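PDB 4Z80: EGF family domain-containing protein from Toxoplasma gondii, which probably acts at the moving junction of host-cell invasion, as a divergent apical membrane antigen that binds a RON2-type partner peptide. Local coordinates for residues A[25-30]-A[88-93]; A[120-125]-A[141-146]; A[405-410]-A[441-446]. All blocks are in the same frame, centred on the assembly; numbering follows the deposited sequence.

Three contacts follow the chain in series, none touching another. Contacts 1 and 3 are strand contacts of different kinds: in contact 3 strands 405-410 and 443-446 pair directly within one antiparallel sheet, whereas in contact 1 the strands belong to two separate small sheets, and the contact is made largely by the residues flanking them: a histidine face on a glycine, with bridging waters. Contact 2 joins two irregular runs of one long excursion, with a buried carboxylate and an imidazole taking up backbone groups in place of a strand ladder. All three are largely buried. Contact 1 lies nearest the centre of the chain; contacts 2 and 3 lie farther out, on opposite sides of it, with centres about 44 Å apart.

Contact 1. Residues A[25-30]-A[88-93]; sequences HVDLIW and PYMAAG
No direct hydrogen bond joins 25-30 to 88-93, so the closest touch here is a ring lying against backbone. The imidazole of His25 sets one face on Gly93: the CA of Gly93 sits 3.6 Å from the centroid of the His25 ring, 28° off its normal, a CH-pi contact displaced toward the CE1 side, where His25 CE1 comes within 3.3 Å of Gly93 CA. With CG anti to the backbone N (chi1 -168°), the ring swings across to residues 88-93. Gly93 has no side chain to hold that ring off, and its positive phi of 132° suits a glycine.

Water fills in for the missing direct bonds. Water 1 lies at the ring edge, in plane, 2.9 Å from His25 NE2, and donates to Ala92 O at 2.8 Å. The other nitrogen, ND1, is hydrogen-bonded to Cys95 N just past the second segment, so the imidazole is held at both nitrogens and its rotation is fixed. Water 2 donates to Val26 O at 2.9 Å, accepts from Leu28 N, and takes a weak bond from Gly93 N.

These links lie at the ends of strands from two small antiparallel sheets, strand 27-30 being an outermost strand beside 43-51, and strand 89-91 pairing with 60-62. Asp27 reaches across with one oxygen: OD1 is hydrogen-bonded to Ser61 OG of strand 60-62, while OD2 makes a salt bridge to Arg50 within its own sheet. Satisfied in this way, Asp27 OD1 meets the second segment by packing alone, 3.6 Å from Ala92 CB.

The apolar part is thin. Met90 points at the first segment and reaches out with chi2 and chi3 both extended, so that its CE ends 4.3 Å from Ile29 CG2.

Contact 2. Residues A[120-125]-A[141-146]; sequences EIHANV and AAEVAK
Glu143 OE2 is gripped three times, by Val125 N at 2.7 Å, by Met126 N just beyond, and by a weak bond with Tyr154 OH. Val125 N comes from above the carboxylate plane, 37° out of it. The other oxygen, Glu143 OE1, receives Asn124 N at 2.9 Å on its syn lone pair, so three successive amides close round one buried carboxylate at the end of an extended side chain.

OE1 also sits 3.2 Å above the plane of the His122 ring, toward its rim, with ring and carboxylate planes 85° apart; a negative charge there would be expected to favour a protonated imidazole. The ring's own bond is short and straight: His122 ND1 donates to Val144 O at 2.7 Å, in the ring plane, with an N-H...O angle of 174°.

Both runs belong to the long irregular excursion between strands 101-104 and 160-161, probably part of the first PAN-type domain, where side chains rather than strand pairing hold the backbone. Water 3 joins Glu120 OE1, itself bonded to Tyr220 N, to Ile121 O and Val144 N. Water 4 links His122 O to Lys146 NZ, which is salt-bridged to Glu149, whose OE2 takes His122 N.

Contact 3. Residues A[405-410]-A[441-446]; sequences WATFVA and PTTMAF
Strands 405-410 and 443-446 run antiparallel, their axes 162° apart, with hydrogen-bonded pairs Ala406-Phe446 and Phe408-Met444 alternating with non-hydrogen-bonded pairs Thr407-Ala445 and Val409-Thr443. Phe446 N donates to Ala406 O at 2.9 Å, almost straight at 174°, and Ala406 N returns the bond to Phe446 O. Two residues on, Phe408 N meets Met444 O at 2.8 Å, nearly along the C=O axis, and Met444 N reaches Phe408 O at 3.0 Å. The ladder goes one rung past the last pair: Ala410 N bonds to Thr442 O at 2.8 Å, next to the corner at 441-442. Phe408 O is shared, since Thr443 CA also makes a 3.0 Å CA-H...O contact with it.

Strand 443-447 is an outermost strand of a four-stranded antiparallel sheet with helix 378-387 packed across one face, and Cys381-Cys427 ties that helix to strand 424-430. This arrangement is consistent with a PAN domain.

On the helix side lie Ala406, Phe408, Met444 and Phe446. Phe408 holds CG anti to its backbone N (chi1 178°), carrying its ring off toward Ala378, while its CB stays behind at the edge of the Phe446 ring, 4.2 Å from CE1. Phe446, with CG beside its own N, leans on Leu385 of the helix.

Strand 353-359 borders the opposite face. There Val409 and Thr443 point the same way, side by side, with Val409 CG2 3.9 Å from Thr443 CG2, and Thr443 OG1 bonds weakly to Val353 O. Thr407 OG1 is bonded to Trp355 N. At the Ala410 end of the ladder a water links Ala410 O with Thr442 OG1.

Contact 1. Residues A[25-30]-A[88-93]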
# COMPACT_ATOMS: atom_id res chain seq x y z
N HIS A 25 -5.83 0.31 -14.31
CA HIS A 25 -4.92 -0.10 -13.24
C HIS A 25 -3.51 -0.04 -13.80
O HIS A 25 -2.89 -1.06 -14.15
CB HIS A 25 -5.28 -1.50 -12.74
CG HIS A 25 -4.59 -1.88 -11.47
ND1 HIS A 25 -4.73 -1.15 -10.31
CD2 HIS A 25 -3.80 -2.93 -11.16
CE1 HIS A 25 -4.03 -1.73 -9.34
NE2 HIS A 25 -3.46 -2.82 -9.84
N VAL A 26 -2.99 1.18 -13.88
CA VAL A 26 -1.78 1.44 -14.62
C VAL A 26 -0.59 1.67 -13.69
O VAL A 26 -0.73 1.76 -12.47
CB VAL A 26 -1.95 2.68 -15.53
CG1 VAL A 26 -3.11 2.48 -16.48
CG2 VAL A 26 -2.15 3.94 -14.71
N ASP A 27 0.58 1.73 -14.31
CA ASP A 27 1.81 2.07 -13.63
C ASP A 27 2.11 3.52 -13.93
O ASP A 27 2.54 3.85 -15.04
CB ASP A 27 2.96 1.18 -14.11
CG ASP A 27 4.28 1.48 -13.41
OD1 ASP A 27 4.28 1.62 -12.17
OD2 ASP A 27 5.31 1.56 -14.10
N LEU A 28 1.84 4.41 -12.98
CA LEU A 28 2.11 5.82 -13.21
C LEU A 28 3.24 6.30 -12.32
O LEU A 28 3.54 5.70 -11.27
CB LEU A 28 0.86 6.67 -12.99
CG LEU A 28 0.28 6.87 -11.59
CD1 LEU A 28 1.00 7.95 -10.79
CD2 LEU A 28 -1.20 7.23 -11.69
N ILE A 29 3.87 7.37 -12.77
CA ILE A 29 4.85 8.08 -11.97
C ILE A 29 4.47 9.56 -11.98
O ILE A 29 3.86 10.03 -12.95
CB ILE A 29 6.28 7.88 -12.50
CG1 ILE A 29 6.32 8.19 -13.99
CG2 ILE A 29 6.74 6.44 -12.24
CD1 ILE A 29 7.66 8.61 -14.45
N TRP A 30 4.80 10.27 -10.92
CA TRP A 30 4.44 11.69 -10.81
C TRP A 30 5.44 12.53 -11.59
O TRP A 30 6.65 12.32 -11.48
CB TRP A 30 4.37 12.13 -9.34
CG TRP A 30 3.48 11.26 -8.51
CD1 TRP A 30 3.87 10.39 -7.52
CD2 TRP A 30 2.06 11.14 -8.61
NE1 TRP A 30 2.78 9.75 -7.00
CE2 TRP A 30 1.66 10.19 -7.64
CE3 TRP A 30 1.09 11.74 -9.41
CZ2 TRP A 30 0.33 9.82 -7.47
CZ3 TRP A 30 -0.24 11.37 -9.23
CH2 TRP A 30 -0.60 10.43 -8.27
N PRO A 88 14.68 -5.09 -8.99
CA PRO A 88 14.38 -3.99 -8.06
C PRO A 88 13.04 -3.34 -8.40
O PRO A 88 12.96 -2.39 -9.17
CB PRO A 88 15.55 -3.03 -8.25
CG PRO A 88 16.10 -3.33 -9.57
CD PRO A 88 15.74 -4.74 -9.95
N TYR A 89 11.99 -3.91 -7.83
CA TYR A 89 10.62 -3.51 -8.09
C TYR A 89 10.00 -2.71 -6.94
O TYR A 89 10.15 -3.06 -5.77
CB TYR A 89 9.74 -4.75 -8.32
CG TYR A 89 9.86 -5.46 -9.65
CD1 TYR A 89 10.10 -4.77 -10.83
CD2 TYR A 89 9.68 -6.83 -9.72
CE1 TYR A 89 10.18 -5.44 -12.04
CE2 TYR A 89 9.75 -7.50 -10.91
CZ TYR A 89 10.00 -6.81 -12.07
OH TYR A 89 10.07 -7.51 -13.26
N MET A 90 9.26 -1.66 -7.30
CA MET A 90 8.32 -1.04 -6.37
C MET A 90 6.93 -1.62 -6.57
O MET A 90 6.59 -2.08 -7.67
CB MET A 90 8.30 0.49 -6.55
CG MET A 90 7.88 0.97 -7.92
SD MET A 90 8.13 2.76 -8.04
CE MET A 90 7.43 3.05 -9.66
N ALA A 91 6.13 -1.62 -5.51
CA ALA A 91 4.73 -2.01 -5.60
C ALA A 91 3.99 -1.03 -6.50
O ALA A 91 4.13 0.19 -6.34
CB ALA A 91 4.09 -2.06 -4.21
N ALA A 92 3.21 -1.55 -7.44
CA ALA A 92 2.60 -0.74 -8.49
C ALA A 92 1.15 -1.13 -8.70
O ALA A 92 0.73 -2.23 -8.34
CB ALA A 92 3.36 -0.89 -9.79
N GLY A 93 0.40 -0.20 -9.30
CA GLY A 93 -1.01 -0.40 -9.60
C GLY A 93 -1.80 0.81 -9.14
O GLY A 93 -1.89 1.07 -7.95
O HOH W 1 -1.48 -3.98 -8.00
O HOH W 2 0.56 3.14 -10.28

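Contact 2. Residues A[120-125]-A[141-146]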
# COMPACT_ATOMS: atom_id res chain seq x y z
N GLU A 120 6.27 -4.02 12.90
CA GLU A 120 7.27 -3.40 12.05
C GLU A 120 8.20 -4.41 11.39
O GLU A 120 8.34 -5.55 11.85
CB GLU A 120 8.10 -2.39 12.84
CG GLU A 120 7.39 -1.09 13.10
CD GLU A 120 8.29 -0.04 13.71
OE1 GLU A 120 9.50 -0.30 13.86
OE2 GLU A 120 7.79 1.05 14.04
N ILE A 121 8.84 -3.97 10.32
CA ILE A 121 9.87 -4.74 9.65
C ILE A 121 11.15 -4.84 10.47
O ILE A 121 11.36 -4.09 11.43
CB ILE A 121 10.21 -4.14 8.26
CG1 ILE A 121 10.84 -2.74 8.40
CG2 ILE A 121 8.95 -4.09 7.40
CD1 ILE A 121 11.28 -2.11 7.07
N HIS A 122 12.00 -5.78 10.08
CA HIS A 122 13.35 -5.93 10.62
C HIS A 122 14.31 -5.94 9.44
O HIS A 122 14.84 -6.99 9.07
CB HIS A 122 13.48 -7.20 11.45
CG HIS A 122 14.79 -7.32 12.16
ND1 HIS A 122 14.89 -7.32 13.54
CD2 HIS A 122 16.06 -7.41 11.70
CE1 HIS A 122 16.17 -7.42 13.89
NE2 HIS A 122 16.90 -7.46 12.79
N ALA A 123 14.54 -4.78 8.83
CA ALA A 123 15.39 -4.71 7.64
C ALA A 123 16.85 -4.38 7.97
O ALA A 123 17.63 -4.08 7.07
CB ALA A 123 14.83 -3.69 6.65
N ASN A 124 17.22 -4.44 9.25
CA ASN A 124 18.59 -4.18 9.70
C ASN A 124 19.00 -2.74 9.39
O ASN A 124 20.04 -2.49 8.76
CB ASN A 124 19.56 -5.18 9.08
CG ASN A 124 19.23 -6.62 9.45
OD1 ASN A 124 19.07 -6.94 10.63
ND2 ASN A 124 19.11 -7.48 8.45
N VAL A 125 18.17 -1.81 9.84
CA VAL A 125 18.35 -0.38 9.59
C VAL A 125 18.57 0.41 10.89
O VAL A 125 19.46 1.26 10.93
CB VAL A 125 17.12 0.20 8.85
CG1 VAL A 125 17.22 1.73 8.71
CG2 VAL A 125 16.99 -0.44 7.48
N ALA A 141 19.74 -3.72 15.73
CA ALA A 141 19.73 -3.95 17.17
C ALA A 141 18.49 -3.40 17.87
O ALA A 141 18.06 -3.94 18.88
CB ALA A 141 20.98 -3.34 17.79
N ALA A 142 17.90 -2.33 17.33
CA ALA A 142 16.75 -1.70 17.97
C ALA A 142 15.41 -2.25 17.47
O ALA A 142 14.35 -1.90 18.01
CB ALA A 142 16.79 -0.20 17.77
N GLU A 143 15.45 -3.09 16.44
CA GLU A 143 14.23 -3.49 15.73
C GLU A 143 13.49 -4.64 16.41
O GLU A 143 14.06 -5.36 17.24
CB GLU A 143 14.60 -3.87 14.29
CG GLU A 143 15.21 -2.68 13.54
CD GLU A 143 15.69 -3.00 12.13
OE1 GLU A 143 15.82 -4.19 11.80
OE2 GLU A 143 15.93 -2.04 11.37
N VAL A 144 12.21 -4.80 16.09
CA VAL A 144 11.46 -5.93 16.62
C VAL A 144 12.18 -7.23 16.27
O VAL A 144 12.83 -7.33 15.23
CB VAL A 144 10.00 -5.96 16.08
CG1 VAL A 144 9.26 -4.68 16.46
CG2 VAL A 144 9.97 -6.16 14.57
N ALA A 145 12.06 -8.22 17.14
CA ALA A 145 12.74 -9.50 16.94
C ALA A 145 12.34 -10.07 15.58
O ALA A 145 11.18 -9.95 15.18
CB ALA A 145 12.39 -10.47 18.05
N LYS A 146 13.28 -10.68 14.88
CA LYS A 146 12.99 -11.25 13.57
C LYS A 146 11.80 -12.22 13.64
O LYS A 146 10.98 -12.28 12.73
CB LYS A 146 14.22 -11.96 13.00
CG LYS A 146 14.02 -12.56 11.61
CD LYS A 146 13.66 -11.53 10.55
CE LYS A 146 13.57 -12.17 9.17
NZ LYS A 146 13.30 -11.20 8.08
O HOH W 3 11.34 -2.78 13.90
O HOH W 4 15.48 -9.40 8.31

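Contact 3. Residues A[405-410]-A[441-446]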
# COMPACT_ATOMS: atom_id res chain seq x y z
N TRP A 405 -13.32 -9.95 -13.76
CA TRP A 405 -14.75 -9.82 -13.49
C TRP A 405 -15.31 -11.21 -13.32
O TRP A 405 -14.97 -12.12 -14.08
CB TRP A 405 -15.47 -9.11 -14.65
CG TRP A 405 -14.78 -7.84 -15.06
CD1 TRP A 405 -15.03 -6.58 -14.58
CD2 TRP A 405 -13.71 -7.71 -16.01
NE1 TRP A 405 -14.18 -5.68 -15.18
CE2 TRP A 405 -13.36 -6.35 -16.05
CE3 TRP A 405 -13.02 -8.62 -16.82
CZ2 TRP A 405 -12.36 -5.87 -16.89
CZ3 TRP A 405 -12.02 -8.14 -17.64
CH2 TRP A 405 -11.69 -6.78 -17.67
N ALA A 406 -16.17 -11.38 -12.31
CA ALA A 406 -16.90 -12.62 -12.13
C ALA A 406 -18.35 -12.35 -11.79
O ALA A 406 -18.66 -11.36 -11.11
CB ALA A 406 -16.27 -13.47 -11.05
N THR A 407 -19.23 -13.23 -12.25
CA THR A 407 -20.64 -13.21 -11.87
C THR A 407 -20.90 -14.46 -11.09
O THR A 407 -20.66 -15.57 -11.58
CB THR A 407 -21.58 -13.17 -13.10
OG1 THR A 407 -21.40 -11.95 -13.82
CG2 THR A 407 -23.06 -13.30 -12.68
N PHE A 408 -21.38 -14.28 -9.86
CA PHE A 408 -21.82 -15.38 -9.02
C PHE A 408 -23.31 -15.58 -9.19
O PHE A 408 -24.07 -14.62 -9.10
CB PHE A 408 -21.48 -15.12 -7.56
CG PHE A 408 -21.94 -16.19 -6.63
CD1 PHE A 408 -21.22 -17.36 -6.50
CD2 PHE A 408 -23.09 -16.02 -5.87
CE1 PHE A 408 -21.64 -18.36 -5.65
CE2 PHE A 408 -23.50 -17.02 -5.00
CZ PHE A 408 -22.78 -18.19 -4.88
N VAL A 409 -23.72 -16.81 -9.47
CA VAL A 409 -25.13 -17.15 -9.61
C VAL A 409 -25.49 -18.16 -8.53
O VAL A 409 -25.07 -19.31 -8.58
CB VAL A 409 -25.43 -17.73 -11.01
CG1 VAL A 409 -26.93 -18.02 -11.16
CG2 VAL A 409 -24.94 -16.78 -12.10
N ALA A 410 -26.26 -17.71 -7.54
CA ALA A 410 -26.67 -18.57 -6.44
C ALA A 410 -27.68 -19.59 -6.93
O ALA A 410 -28.50 -19.30 -7.79
CB ALA A 410 -27.26 -17.75 -5.31
N PRO A 441 -32.27 -11.44 -9.47
CA PRO A 441 -32.38 -11.64 -8.02
C PRO A 441 -31.29 -12.54 -7.43
O PRO A 441 -30.98 -12.38 -6.26
CB PRO A 441 -33.75 -12.28 -7.85
CG PRO A 441 -34.09 -12.86 -9.18
CD PRO A 441 -33.45 -11.97 -10.19
N THR A 442 -30.72 -13.44 -8.22
CA THR A 442 -29.89 -14.49 -7.65
C THR A 442 -28.40 -14.35 -7.97
O THR A 442 -27.65 -15.31 -7.83
CB THR A 442 -30.37 -15.88 -8.11
OG1 THR A 442 -30.38 -15.93 -9.54
CG2 THR A 442 -31.77 -16.15 -7.57
N THR A 443 -27.97 -13.14 -8.34
CA THR A 443 -26.58 -12.95 -8.74
C THR A 443 -25.86 -11.84 -7.98
O THR A 443 -26.47 -11.00 -7.32
CB THR A 443 -26.48 -12.66 -10.24
OG1 THR A 443 -27.05 -11.37 -10.52
CG2 THR A 443 -27.20 -13.72 -11.04
N MET A 444 -24.53 -11.85 -8.10
CA MET A 444 -23.66 -10.84 -7.50
C MET A 444 -22.45 -10.72 -8.39
O MET A 444 -21.96 -11.74 -8.89
CB MET A 444 -23.25 -11.21 -6.07
CG MET A 444 -22.36 -10.18 -5.38
SD MET A 444 -22.15 -10.52 -3.64
CE MET A 444 -23.81 -10.22 -3.02
N ALA A 445 -21.97 -9.50 -8.60
CA ALA A 445 -20.85 -9.23 -9.49
C ALA A 445 -19.64 -8.76 -8.70
O ALA A 445 -19.73 -7.86 -7.86
CB ALA A 445 -21.23 -8.20 -10.54
N PHE A 446 -18.49 -9.38 -9.00
CA PHE A 446 -17.20 -9.06 -8.38
C PHE A 446 -16.19 -8.58 -9.41
O PHE A 446 -16.26 -8.98 -10.58
CB PHE A 446 -16.60 -10.29 -7.68
CG PHE A 446 -17.39 -10.80 -6.51
CD1 PHE A 446 -18.45 -11.69 -6.70
CD2 PHE A 446 -17.06 -10.44 -5.21
CE1 PHE A 446 -19.17 -12.18 -5.61
CE2 PHE A 446 -17.78 -10.94 -4.12
CZ PHE A 446 -18.83 -11.80 -4.33
O HOH W 5 -30.26 -18.72 -9.84